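Local coordinates for MAGE domain-containing protein (Xenopus laevis, PDB 7DG2) that probably serves as the Nse3 subunit of the Smc5/6 complex, pairing with Nse1 to bind and shape Nse4, at residues L106-E118 and Y169-K183. Sequence-based numbering, arbitrary orientation.
Sequences LSLIFMKGNTAKE and YEFRWGQRAFKETSK
Trp173 donates its indole N-H to a carbonyl that a helix already uses: NE1 lies 3.0 Å from Leu106 O with an N-H...O angle of 161°, and Phe110 N reaches the same oxygen from the opposite face of the carbonyl plane. The acceptor sits in the indole plane, which fixes the ring's rotation, while Leu106 CD2 lies over the face of the five-membered ring, 3.5 Å from its centroid, a CH-pi contact. Ile109 CG2 meets Trp173 CD1 obliquely and Phe110 CB lies against Trp173 CZ2. A phenylalanine here, lacking the indole N-H and the second ring, would probably leave Leu106 O with its helical donor alone, a gap beside Phe110 CB, and the ring less firmly fixed in rotation. Ile109 sends its other branch, CG1 with CD1 at its end, to Phe171, Ile109 CD1 lying 3.7 Å from Phe171 CB; CG1 standing anti to the carbonyl carbon (chi1 -65°) lets the two branches serve the two aromatics.

Beyond the helix, closed by a Schellman motif with Gly113 at positive phi, the chain returns antiparallel to 169-173. Ala116 and Phe171 form a hydrogen-bonded pair, the Phe171 N to Ala116 O bond being 2.7 Å and nearly straight; Glu118 N extends the pairing to Tyr169 O. A water joins Asn114 O to Trp173 N. Lys183, extended beyond CG, crosses the Phe110 ring obliquely, Lys183 CB 3.6 Å from Phe110 CE1, and reaches Asp207, its salt-bridge partner and the acceptor for Asn114 ND2.

Within the MAGE domain, strand 169-173 is central, between 116-117 and 156-160, and crosses helix segment 106-111 at 92°; helices 183-193 and 202-209 cover Phe110, and Phe62 of the Nse4 chain packs on Leu106.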
# COMPACT_ATOMS: atom_id res chain seq x y z
N LEU B 106 -21.54 7.13 1.84
CA LEU B 106 -22.19 6.84 0.56
C LEU B 106 -23.58 6.26 0.77
O LEU B 106 -24.50 6.50 -0.02
CB LEU B 106 -21.34 5.86 -0.27
CG LEU B 106 -19.99 6.37 -0.78
CD1 LEU B 106 -19.22 5.22 -1.44
CD2 LEU B 106 -20.17 7.50 -1.78
N SER B 107 -23.73 5.43 1.81
CA SER B 107 -25.01 4.81 2.11
C SER B 107 -26.07 5.86 2.41
O SER B 107 -27.17 5.82 1.85
CB SER B 107 -24.87 3.84 3.28
OG SER B 107 -24.08 2.71 2.93
N LEU B 108 -25.75 6.81 3.29
CA LEU B 108 -26.73 7.84 3.65
C LEU B 108 -27.13 8.64 2.42
O LEU B 108 -28.32 8.87 2.17
CB LEU B 108 -26.16 8.75 4.74
CG LEU B 108 -27.14 9.86 5.18
CD1 LEU B 108 -28.36 9.24 5.83
CD2 LEU B 108 -26.48 10.88 6.12
N ILE B 109 -26.14 9.05 1.62
CA ILE B 109 -26.42 9.85 0.43
C ILE B 109 -27.36 9.10 -0.50
O ILE B 109 -28.40 9.63 -0.92
CB ILE B 109 -25.11 10.21 -0.27
CG1 ILE B 109 -24.24 11.12 0.61
CG2 ILE B 109 -25.39 10.83 -1.65
CD1 ILE B 109 -22.84 11.31 0.05
N PHE B 110 -27.02 7.86 -0.84
CA PHE B 110 -27.84 7.10 -1.77
C PHE B 110 -29.22 6.81 -1.20
O PHE B 110 -30.23 6.97 -1.89
CB PHE B 110 -27.11 5.80 -2.14
CG PHE B 110 -28.00 4.74 -2.73
CD1 PHE B 110 -28.61 4.94 -3.96
CD2 PHE B 110 -28.23 3.56 -2.04
CE1 PHE B 110 -29.45 3.96 -4.50
CE2 PHE B 110 -29.06 2.58 -2.57
CZ PHE B 110 -29.67 2.78 -3.81
N MET B 111 -29.29 6.38 0.06
CA MET B 111 -30.57 5.95 0.62
C MET B 111 -31.54 7.11 0.79
O MET B 111 -32.76 6.89 0.78
CB MET B 111 -30.35 5.24 1.96
CG MET B 111 -29.60 3.88 1.87
SD MET B 111 -30.40 2.66 0.79
CE MET B 111 -31.73 2.10 1.86
N LYS B 112 -31.02 8.34 0.90
CA LYS B 112 -31.81 9.55 1.00
C LYS B 112 -32.00 10.25 -0.34
O LYS B 112 -32.26 11.45 -0.37
CB LYS B 112 -31.15 10.52 1.99
CG LYS B 112 -31.23 10.08 3.43
CD LYS B 112 -32.68 9.97 3.87
CE LYS B 112 -32.81 9.88 5.37
NZ LYS B 112 -34.24 9.86 5.78
N GLY B 113 -31.88 9.53 -1.45
CA GLY B 113 -32.19 10.10 -2.74
C GLY B 113 -31.04 10.75 -3.47
O GLY B 113 -31.28 11.63 -4.31
N ASN B 114 -29.80 10.35 -3.18
CA ASN B 114 -28.57 10.69 -3.91
C ASN B 114 -28.03 12.08 -3.58
O ASN B 114 -27.13 12.57 -4.29
CB ASN B 114 -28.75 10.52 -5.42
CG ASN B 114 -29.12 9.08 -5.78
OD1 ASN B 114 -28.39 8.15 -5.45
ND2 ASN B 114 -30.27 8.90 -6.41
N THR B 115 -28.51 12.71 -2.52
CA THR B 115 -27.91 13.92 -1.97
C THR B 115 -28.14 13.91 -0.47
O THR B 115 -29.15 13.38 0.01
CB THR B 115 -28.49 15.21 -2.59
OG1 THR B 115 -28.38 15.16 -4.02
CG2 THR B 115 -27.72 16.42 -2.13
N ALA B 116 -27.19 14.48 0.27
CA ALA B 116 -27.33 14.63 1.71
C ALA B 116 -26.70 15.95 2.14
O ALA B 116 -25.60 16.29 1.69
CB ALA B 116 -26.68 13.47 2.48
N LYS B 117 -27.38 16.68 3.02
CA LYS B 117 -26.78 17.88 3.58
C LYS B 117 -25.60 17.51 4.47
O LYS B 117 -25.59 16.46 5.13
CB LYS B 117 -27.81 18.68 4.38
CG LYS B 117 -28.93 19.25 3.54
CD LYS B 117 -29.56 20.47 4.21
CE LYS B 117 -30.59 21.12 3.29
NZ LYS B 117 -30.06 21.32 1.91
N GLU B 118 -24.60 18.39 4.50
CA GLU B 118 -23.47 18.16 5.39
C GLU B 118 -23.93 17.97 6.83
O GLU B 118 -23.41 17.11 7.55
CB GLU B 118 -22.46 19.32 5.31
CG GLU B 118 -21.27 19.13 6.25
CD GLU B 118 -20.10 20.05 5.97
OE1 GLU B 118 -20.27 21.04 5.22
OE2 GLU B 118 -18.99 19.79 6.51
N TYR B 169 -23.34 23.38 2.88
CA TYR B 169 -22.82 22.42 1.92
C TYR B 169 -23.64 21.14 1.92
O TYR B 169 -24.24 20.75 2.93
CB TYR B 169 -21.36 22.10 2.22
CG TYR B 169 -20.40 23.20 1.82
CD1 TYR B 169 -20.13 24.25 2.68
CD2 TYR B 169 -19.79 23.18 0.57
CE1 TYR B 169 -19.26 25.26 2.31
CE2 TYR B 169 -18.91 24.18 0.20
CZ TYR B 169 -18.66 25.22 1.07
OH TYR B 169 -17.79 26.22 0.69
N GLU B 170 -23.66 20.47 0.77
CA GLU B 170 -24.29 19.17 0.63
C GLU B 170 -23.37 18.23 -0.13
O GLU B 170 -22.48 18.66 -0.87
CB GLU B 170 -25.65 19.27 -0.08
CG GLU B 170 -25.56 19.86 -1.47
CD GLU B 170 -26.92 20.28 -2.00
OE1 GLU B 170 -27.91 20.19 -1.24
OE2 GLU B 170 -26.99 20.71 -3.17
N PHE B 171 -23.59 16.94 0.06
CA PHE B 171 -22.73 15.90 -0.49
C PHE B 171 -23.47 15.07 -1.53
O PHE B 171 -24.66 14.77 -1.37
CB PHE B 171 -22.25 14.96 0.61
CG PHE B 171 -21.18 15.51 1.50
CD1 PHE B 171 -19.85 15.39 1.15
CD2 PHE B 171 -21.50 16.09 2.72
CE1 PHE B 171 -18.85 15.84 1.99
CE2 PHE B 171 -20.51 16.54 3.57
CZ PHE B 171 -19.19 16.43 3.20
N ARG B 172 -22.76 14.69 -2.59
CA ARG B 172 -23.21 13.68 -3.53
C ARG B 172 -22.09 12.66 -3.72
O ARG B 172 -20.95 12.90 -3.32
CB ARG B 172 -23.58 14.30 -4.89
CG ARG B 172 -24.55 15.48 -4.81
CD ARG B 172 -24.93 15.96 -6.21
NE ARG B 172 -25.57 14.89 -6.99
CZ ARG B 172 -26.87 14.64 -6.98
NH1 ARG B 172 -27.68 15.39 -6.24
NH2 ARG B 172 -27.38 13.64 -7.71
N TRP B 173 -22.41 11.53 -4.34
CA TRP B 173 -21.36 10.62 -4.78
C TRP B 173 -20.47 11.30 -5.81
O TRP B 173 -20.95 12.01 -6.70
CB TRP B 173 -21.94 9.36 -5.43
CG TRP B 173 -22.56 8.36 -4.52
CD1 TRP B 173 -23.10 8.57 -3.29
CD2 TRP B 173 -22.74 6.97 -4.81
NE1 TRP B 173 -23.60 7.38 -2.78
CE2 TRP B 173 -23.38 6.38 -3.70
CE3 TRP B 173 -22.40 6.16 -5.90
CZ2 TRP B 173 -23.69 5.02 -3.64
CZ3 TRP B 173 -22.71 4.80 -5.85
CH2 TRP B 173 -23.36 4.25 -4.73
N GLY B 174 -19.14 11.06 -5.70
CA GLY B 174 -18.21 11.48 -6.71
C GLY B 174 -18.02 10.44 -7.82
O GLY B 174 -18.47 9.30 -7.73
N GLN B 175 -17.30 10.87 -8.87
CA GLN B 175 -17.09 10.03 -10.04
C GLN B 175 -16.37 8.73 -9.69
O GLN B 175 -16.63 7.69 -10.29
CB GLN B 175 -16.30 10.81 -11.10
CG GLN B 175 -17.05 12.01 -11.71
CD GLN B 175 -16.10 13.08 -12.28
OE1 GLN B 175 -15.00 13.29 -11.76
NE2 GLN B 175 -16.54 13.76 -13.35
N ARG B 176 -15.45 8.78 -8.73
CA ARG B 176 -14.75 7.54 -8.37
C ARG B 176 -15.70 6.53 -7.72
O ARG B 176 -15.57 5.32 -7.96
CB ARG B 176 -13.56 7.83 -7.46
CG ARG B 176 -12.81 6.56 -7.07
CD ARG B 176 -11.64 6.84 -6.13
NE ARG B 176 -10.51 7.50 -6.76
CZ ARG B 176 -9.55 6.89 -7.46
NH1 ARG B 176 -9.59 5.58 -7.65
NH2 ARG B 176 -8.55 7.60 -7.96
N ALA B 177 -16.66 7.00 -6.91
CA ALA B 177 -17.62 6.08 -6.30
C ALA B 177 -18.44 5.37 -7.37
O ALA B 177 -18.70 4.16 -7.26
CB ALA B 177 -18.55 6.83 -5.34
N PHE B 178 -18.87 6.09 -8.40
CA PHE B 178 -19.67 5.43 -9.42
C PHE B 178 -18.89 4.40 -10.21
O PHE B 178 -19.50 3.49 -10.78
CB PHE B 178 -20.28 6.46 -10.38
CG PHE B 178 -21.47 7.16 -9.82
CD1 PHE B 178 -22.67 6.48 -9.65
CD2 PHE B 178 -21.40 8.49 -9.44
CE1 PHE B 178 -23.78 7.12 -9.12
CE2 PHE B 178 -22.50 9.13 -8.91
CZ PHE B 178 -23.69 8.44 -8.75
N LYS B 179 -17.55 4.51 -10.26
CA LYS B 179 -16.73 3.53 -10.96
C LYS B 179 -16.25 2.39 -10.07
O LYS B 179 -16.09 1.27 -10.56
CB LYS B 179 -15.52 4.21 -11.60
CG LYS B 179 -15.87 5.23 -12.66
CD LYS B 179 -16.60 4.61 -13.82
CE LYS B 179 -16.95 5.66 -14.86
NZ LYS B 179 -17.63 5.03 -16.04
N GLU B 180 -16.04 2.64 -8.78
CA GLU B 180 -15.54 1.59 -7.91
C GLU B 180 -16.66 0.80 -7.23
O GLU B 180 -16.44 -0.37 -6.88
CB GLU B 180 -14.61 2.17 -6.85
CG GLU B 180 -13.26 2.63 -7.43
CD GLU B 180 -12.24 3.00 -6.37
OE1 GLU B 180 -12.54 2.91 -5.16
OE2 GLU B 180 -11.11 3.36 -6.76
N THR B 181 -17.84 1.38 -7.06
CA THR B 181 -18.97 0.63 -6.50
C THR B 181 -20.20 0.97 -7.34
O THR B 181 -20.10 1.44 -8.48
CB THR B 181 -19.10 0.90 -4.98
OG1 THR B 181 -20.02 -0.04 -4.40
CG2 THR B 181 -19.57 2.33 -4.68
N SER B 182 -21.39 0.69 -6.81
CA SER B 182 -22.61 0.94 -7.55
C SER B 182 -23.73 1.17 -6.54
O SER B 182 -23.62 0.80 -5.38
CB SER B 182 -22.98 -0.22 -8.48
OG SER B 182 -23.48 -1.33 -7.74
N LYS B 183 -24.83 1.75 -7.02
CA LYS B 183 -25.97 1.91 -6.13
C LYS B 183 -26.47 0.56 -5.61
O LYS B 183 -26.79 0.44 -4.42
CB LYS B 183 -27.10 2.66 -6.85
CG LYS B 183 -26.81 4.13 -7.08
CD LYS B 183 -27.97 4.77 -7.83
CE LYS B 183 -27.79 6.26 -8.00
NZ LYS B 183 -28.93 6.85 -8.79
O HOH W 1 -25.04 11.04 -5.42
O HOH W 2 -22.17 22.88 5.46